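Glycosyl hydrolase (Rhizobium leguminosarum bv. trifolii, PDB 5NDX) probably hydrolyses O-glycosidic bonds, as a family 39 glycoside hydrolase and bacterial orthologue of human alpha-L-iduronidase. Local coordinates at residues G547-G559 with S588-Y602. The protein carries 2 engineered substitutions. Numbering follows the deposited sequence.
Sequences GGREERMLFWAAG and STAFLHMSPPEGVRY. Engineered in segment 588-602: Glu598 (natural residue Gln).
Trp556 lies flat over Thr589 where strand 549-557 pairs antiparallel with the start of strand 590-594, Arg552-His593 and Leu554-Phe591 being the hydrogen-bonded pairs. Trp556 CG lies between the backbone N and the carbonyl carbon (chi1 65°), which turns the indole over the neighbouring strand; Thr589 CB makes a CH-pi contact 3.6 Å from the centroid of the five-membered ring, and Ala590 N sits over the same face, 3.5 Å from Trp556 CH2. Thr589 OG1 donates to Trp556 O (2.8 Å) from above the carbonyl plane; Trp556 O also accepts a hydrogen bond from Arg89. Replacing Trp556 by alanine is likely to uncover the Thr589 backbone and leave a gap beside Phe591 and Tyr567. Farther along the same sheet face, Leu554 CD1 stands over the Tyr602 ring, 4.0 Å from its centroid, while the bond between Tyr602 OH and His593 ND1 (2.7 Å), in the ring plane, helps to hold that ring. The other end is looser and partly open to solvent: Pro596 CG rests over the Arg552 guanidinium, whose NH1 salt-bridges Glu550 OE1 (2.8 Å) and donates to Glu551 O; Glu550 OE2 turns to Arg542. Strand 590-594 thus edges a three-stranded sheet whose Trp556 and Leu554 side faces the four-stranded sheet holding Tyr602, a sandwich resembling a fibronectin type III domain.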
loop_
_atom_site.group_PDB
_atom_site.type_symbol
_atom_site.label_atom_id
_atom_site.label_comp_id
_atom_site.label_asym_id
_atom_site.label_seq_id
_atom_site.Cartn_x
_atom_site.Cartn_y
_atom_site.Cartn_z
ATOM N N GLY A 547 16.297 -18.553 14.825
ATOM C CA GLY A 547 17.508 -19.167 15.407
ATOM C C GLY A 547 18.503 -18.180 15.987
ATOM O O GLY A 547 19.643 -18.545 16.241
ATOM N N GLY A 548 18.085 -16.935 16.225
ATOM C CA GLY A 548 18.988 -15.893 16.724
ATOM C C GLY A 548 20.094 -15.452 15.762
ATOM O O GLY A 548 21.129 -14.953 16.204
ATOM N N ARG A 549 19.891 -15.597 14.456
ATOM C CA ARG A 549 20.842 -15.082 13.453
ATOM C C ARG A 549 20.897 -13.541 13.425
ATOM O O ARG A 549 19.867 -12.877 13.492
ATOM C CB ARG A 549 20.401 -15.598 12.084
ATOM C CG ARG A 549 21.203 -15.100 10.885
ATOM C CD ARG A 549 20.603 -15.576 9.552
ATOM N NE ARG A 549 19.129 -15.714 9.602
ATOM C CZ ARG A 549 18.436 -16.859 9.707
ATOM N NH1 ARG A 549 19.045 -18.061 9.716
ATOM N NH2 ARG A 549 17.105 -16.786 9.796
ATOM N N GLU A 550 22.093 -12.972 13.280
ATOM C CA GLU A 550 22.253 -11.529 13.251
ATOM C C GLU A 550 21.752 -11.023 11.924
ATOM O O GLU A 550 22.075 -11.590 10.887
ATOM C CB GLU A 550 23.725 -11.104 13.422
ATOM C CG GLU A 550 24.268 -11.226 14.858
ATOM C CD GLU A 550 23.656 -10.210 15.800
ATOM O OE1 GLU A 550 23.343 -9.071 15.378
ATOM O OE2 GLU A 550 23.479 -10.538 16.998
ATOM N N GLU A 551 20.945 -9.975 11.954
ATOM C CA GLU A 551 20.469 -9.374 10.687
ATOM C C GLU A 551 20.529 -7.863 10.797
ATOM O O GLU A 551 20.483 -7.312 11.912
ATOM C CB GLU A 551 19.024 -9.804 10.367
ATOM C CG GLU A 551 18.869 -11.293 10.125
ATOM C CD GLU A 551 17.441 -11.756 9.838
ATOM O OE1 GLU A 551 16.497 -10.982 10.066
ATOM O OE2 GLU A 551 17.303 -12.916 9.415
ATOM N N ARG A 552 20.585 -7.207 9.647
ATOM C CA ARG A 552 20.517 -5.727 9.571
ATOM C C ARG A 552 19.495 -5.277 8.544
ATOM O O ARG A 552 19.587 -5.663 7.396
ATOM C CB ARG A 552 21.882 -5.189 9.175
ATOM C CG ARG A 552 23.020 -5.576 10.131
ATOM C CD ARG A 552 22.877 -4.914 11.505
ATOM N NE ARG A 552 23.965 -5.308 12.422
ATOM C CZ ARG A 552 23.997 -6.407 13.187
ATOM N NH1 ARG A 552 23.003 -7.290 13.221
ATOM N NH2 ARG A 552 25.043 -6.632 13.939
ATOM N N MET A 553 18.525 -4.481 8.949
ATOM C CA MET A 553 17.597 -3.858 8.053
ATOM C C MET A 553 18.139 -2.495 7.648
ATOM O O MET A 553 18.451 -1.688 8.526
ATOM C CB MET A 553 16.255 -3.678 8.732
ATOM C CG MET A 553 15.173 -3.141 7.828
ATOM S SD MET A 553 14.824 -4.412 6.572
ATOM C CE MET A 553 14.009 -3.413 5.351
ATOM N N LEU A 554 18.235 -2.265 6.335
ATOM C CA LEU A 554 18.642 -0.995 5.749
ATOM C C LEU A 554 17.411 -0.290 5.181
ATOM O O LEU A 554 16.523 -0.943 4.552
ATOM C CB LEU A 554 19.659 -1.223 4.634
ATOM C CG LEU A 554 21.116 -1.522 4.971
ATOM C CD1 LEU A 554 21.227 -2.779 5.811
ATOM C CD2 LEU A 554 21.971 -1.690 3.714
ATOM N N PHE A 555 17.361 1.021 5.366
ATOM C CA PHE A 555 16.294 1.902 4.851
ATOM C C PHE A 555 16.991 3.168 4.362
ATOM O O PHE A 555 17.909 3.628 5.013
ATOM C CB PHE A 555 15.308 2.240 5.975
ATOM C CG PHE A 555 14.199 3.166 5.565
ATOM C CD1 PHE A 555 13.253 2.773 4.580
ATOM C CD2 PHE A 555 14.032 4.431 6.201
ATOM C CE1 PHE A 555 12.165 3.606 4.244
ATOM C CE2 PHE A 555 12.971 5.287 5.843
ATOM C CZ PHE A 555 12.026 4.872 4.861
ATOM N N TRP A 556 16.566 3.710 3.224
ATOM C CA TRP A 556 17.169 4.894 2.641
ATOM C C TRP A 556 16.139 5.616 1.812
ATOM O O TRP A 556 14.979 5.211 1.797
ATOM C CB TRP A 556 18.430 4.531 1.847
ATOM C CG TRP A 556 18.253 3.694 0.664
ATOM C CD1 TRP A 556 18.083 4.102 -0.611
ATOM C CD2 TRP A 556 18.309 2.270 0.631
ATOM N NE1 TRP A 556 18.010 3.020 -1.443
ATOM C CE2 TRP A 556 18.145 1.880 -0.708
ATOM C CE3 TRP A 556 18.444 1.285 1.613
ATOM C CZ2 TRP A 556 18.093 0.543 -1.103
ATOM C CZ3 TRP A 556 18.458 -0.068 1.207
ATOM C CH2 TRP A 556 18.269 -0.410 -0.151
ATOM N N ALA A 557 16.534 6.684 1.131
ATOM C CA ALA A 557 15.648 7.461 0.277
ATOM C C ALA A 557 16.298 7.558 -1.079
ATOM O O ALA A 557 17.518 7.506 -1.179
ATOM C CB ALA A 557 15.444 8.890 0.885
ATOM N N ALA A 558 15.489 7.672 -2.125
ATOM C CA ALA A 558 15.969 7.918 -3.488
ATOM C C ALA A 558 16.609 9.328 -3.547
ATOM O O ALA A 558 16.144 10.233 -2.874
ATOM C CB ALA A 558 14.782 7.843 -4.499
ATOM N N GLY A 559 17.657 9.484 -4.345
ATOM C CA GLY A 559 18.335 10.751 -4.512
ATOM C C GLY A 559 17.476 11.717 -5.291
ATOM O O GLY A 559 17.600 12.936 -5.136
ATOM N N SER A 588 12.695 -0.768 -4.453
ATOM C CA SER A 588 12.329 -0.078 -3.225
ATOM C C SER A 588 13.589 0.178 -2.411
ATOM O O SER A 588 14.571 -0.537 -2.528
ATOM C CB SER A 588 11.304 -0.930 -2.383
ATOM O OG SER A 588 9.984 -0.820 -2.978
ATOM N N THR A 589 13.527 1.178 -1.553
ATOM C CA THR A 589 14.684 1.648 -0.814
ATOM C C THR A 589 14.759 1.018 0.549
ATOM O O THR A 589 14.785 1.704 1.549
ATOM C CB THR A 589 14.616 3.169 -0.692
ATOM O OG1 THR A 589 13.467 3.524 0.073
ATOM C CG2 THR A 589 14.546 3.789 -2.069
ATOM N N ALA A 590 14.839 -0.312 0.561
ATOM C CA ALA A 590 14.906 -1.075 1.775
ATOM C C ALA A 590 15.550 -2.428 1.481
ATOM O O ALA A 590 15.443 -2.943 0.380
ATOM C CB ALA A 590 13.517 -1.243 2.380
ATOM N N PHE A 591 16.307 -2.945 2.438
ATOM C CA PHE A 591 16.968 -4.226 2.262
ATOM C C PHE A 591 17.294 -4.896 3.574
ATOM O O PHE A 591 17.883 -4.290 4.449
ATOM C CB PHE A 591 18.236 -4.036 1.430
ATOM C CG PHE A 591 18.996 -5.309 1.191
ATOM C CD1 PHE A 591 18.515 -6.264 0.312
ATOM C CD2 PHE A 591 20.174 -5.586 1.894
ATOM C CE1 PHE A 591 19.229 -7.464 0.077
ATOM C CE2 PHE A 591 20.869 -6.786 1.676
ATOM C CZ PHE A 591 20.394 -7.723 0.758
ATOM N N LEU A 592 16.901 -6.154 3.712
ATOM C CA LEU A 592 17.252 -6.947 4.868
ATOM C C LEU A 592 18.527 -7.759 4.580
ATOM O O LEU A 592 18.532 -8.576 3.667
ATOM C CB LEU A 592 16.087 -7.882 5.328
ATOM C CG LEU A 592 16.690 -8.487 6.621
ATOM C CD1 LEU A 592 16.092 -7.962 7.897
ATOM C CD2 LEU A 592 17.056 -9.930 6.635
ATOM N N HIS A 593 19.622 -7.507 5.319
ATOM C CA HIS A 593 20.861 -8.277 5.154
ATOM C C HIS A 593 21.054 -9.280 6.289
ATOM O O HIS A 593 20.976 -8.888 7.454
ATOM C CB HIS A 593 22.093 -7.349 5.179
ATOM C CG HIS A 593 23.355 -8.056 4.790
ATOM N ND1 HIS A 593 24.551 -7.891 5.463
ATOM C CD2 HIS A 593 23.585 -8.980 3.820
ATOM C CE1 HIS A 593 25.480 -8.633 4.879
ATOM N NE2 HIS A 593 24.920 -9.321 3.897
ATOM N N MET A 594 21.338 -10.526 5.953
ATOM C CA MET A 594 21.543 -11.629 6.904
ATOM C C MET A 594 23.058 -11.822 7.175
ATOM O O MET A 594 23.868 -11.769 6.236
ATOM C CB MET A 594 20.960 -12.931 6.316
ATOM C CG MET A 594 19.519 -12.831 5.760
ATOM S SD MET A 594 18.887 -14.324 4.906
ATOM C CE MET A 594 18.705 -15.360 6.358
ATOM N N SER A 595 23.420 -12.053 8.434
ATOM C CA SER A 595 24.798 -12.430 8.834
ATOM C C SER A 595 25.860 -11.436 8.370
ATOM O O SER A 595 26.683 -11.760 7.540
ATOM C CB SER A 595 25.100 -13.836 8.310
ATOM O OG SER A 595 24.104 -14.723 8.801
ATOM N N PRO A 596 25.806 -10.206 8.863
ATOM C CA PRO A 596 26.867 -9.286 8.505
ATOM C C PRO A 596 28.229 -9.774 9.024
ATOM O O PRO A 596 28.284 -10.333 10.110
ATOM C CB PRO A 596 26.485 -8.005 9.245
ATOM C CG PRO A 596 25.657 -8.451 10.378
ATOM C CD PRO A 596 24.907 -9.643 9.875
ATOM N N PRO A 597 29.306 -9.554 8.261
ATOM C CA PRO A 597 30.631 -9.859 8.806
ATOM C C PRO A 597 30.995 -8.880 9.925
ATOM O O PRO A 597 30.270 -7.923 10.191
ATOM C CB PRO A 597 31.547 -9.703 7.594
ATOM C CG PRO A 597 30.877 -8.660 6.756
ATOM C CD PRO A 597 29.392 -8.786 7.001
ATOM N N GLU A 598 32.094 -9.141 10.619
ATOM C CA GLU A 598 32.554 -8.239 11.669
ATOM C C GLU A 598 33.074 -6.926 11.092
ATOM O O GLU A 598 33.630 -6.907 9.995
ATOM C CB GLU A 598 33.618 -8.908 12.536
ATOM C CG GLU A 598 33.040 -9.937 13.501
ATOM C CD GLU A 598 33.987 -10.265 14.650
ATOM O OE1 GLU A 598 34.559 -9.333 15.284
ATOM O OE2 GLU A 598 34.153 -11.472 14.928
ATOM N N GLY A 599 32.874 -5.844 11.848
ATOM C CA GLY A 599 33.201 -4.475 11.416
ATOM C C GLY A 599 32.578 -4.172 10.056
ATOM O O GLY A 599 33.285 -3.753 9.108
ATOM N N VAL A 600 31.275 -4.472 9.943
ATOM C CA VAL A 600 30.556 -4.347 8.654
ATOM C C VAL A 600 30.348 -2.861 8.328
ATOM O O VAL A 600 29.922 -2.093 9.163
ATOM C CB VAL A 600 29.193 -5.086 8.645
ATOM C CG1 VAL A 600 28.233 -4.537 9.697
ATOM C CG2 VAL A 600 28.556 -5.044 7.253
ATOM N N ARG A 601 30.670 -2.477 7.112
ATOM C CA ARG A 601 30.220 -1.203 6.576
ATOM C C ARG A 601 29.336 -1.463 5.328
ATOM O O ARG A 601 29.728 -2.222 4.425
ATOM C CB ARG A 601 31.435 -0.335 6.231
ATOM C CG ARG A 601 31.108 1.124 5.990
ATOM C CD ARG A 601 32.350 2.035 5.995
ATOM N NE ARG A 601 31.936 3.450 5.946
ATOM C CZ ARG A 601 31.532 4.191 6.993
ATOM N NH1 ARG A 601 31.511 3.698 8.233
ATOM N NH2 ARG A 601 31.161 5.463 6.812
ATOM N N TYR A 602 28.175 -0.800 5.291
ATOM C CA TYR A 602 27.191 -0.895 4.210
ATOM C C TYR A 602 27.353 0.274 3.256
ATOM O O TYR A 602 27.752 1.338 3.671
ATOM C CB TYR A 602 25.774 -0.925 4.792
ATOM C CG TYR A 602 25.448 -2.242 5.451
ATOM C CD1 TYR A 602 25.240 -3.396 4.685
ATOM C CD2 TYR A 602 25.369 -2.346 6.832
ATOM C CE1 TYR A 602 24.948 -4.617 5.278
ATOM C CE2 TYR A 602 25.058 -3.557 7.446
ATOM C CZ TYR A 602 24.872 -4.681 6.662
ATOM O OH TYR A 602 24.605 -5.849 7.273
#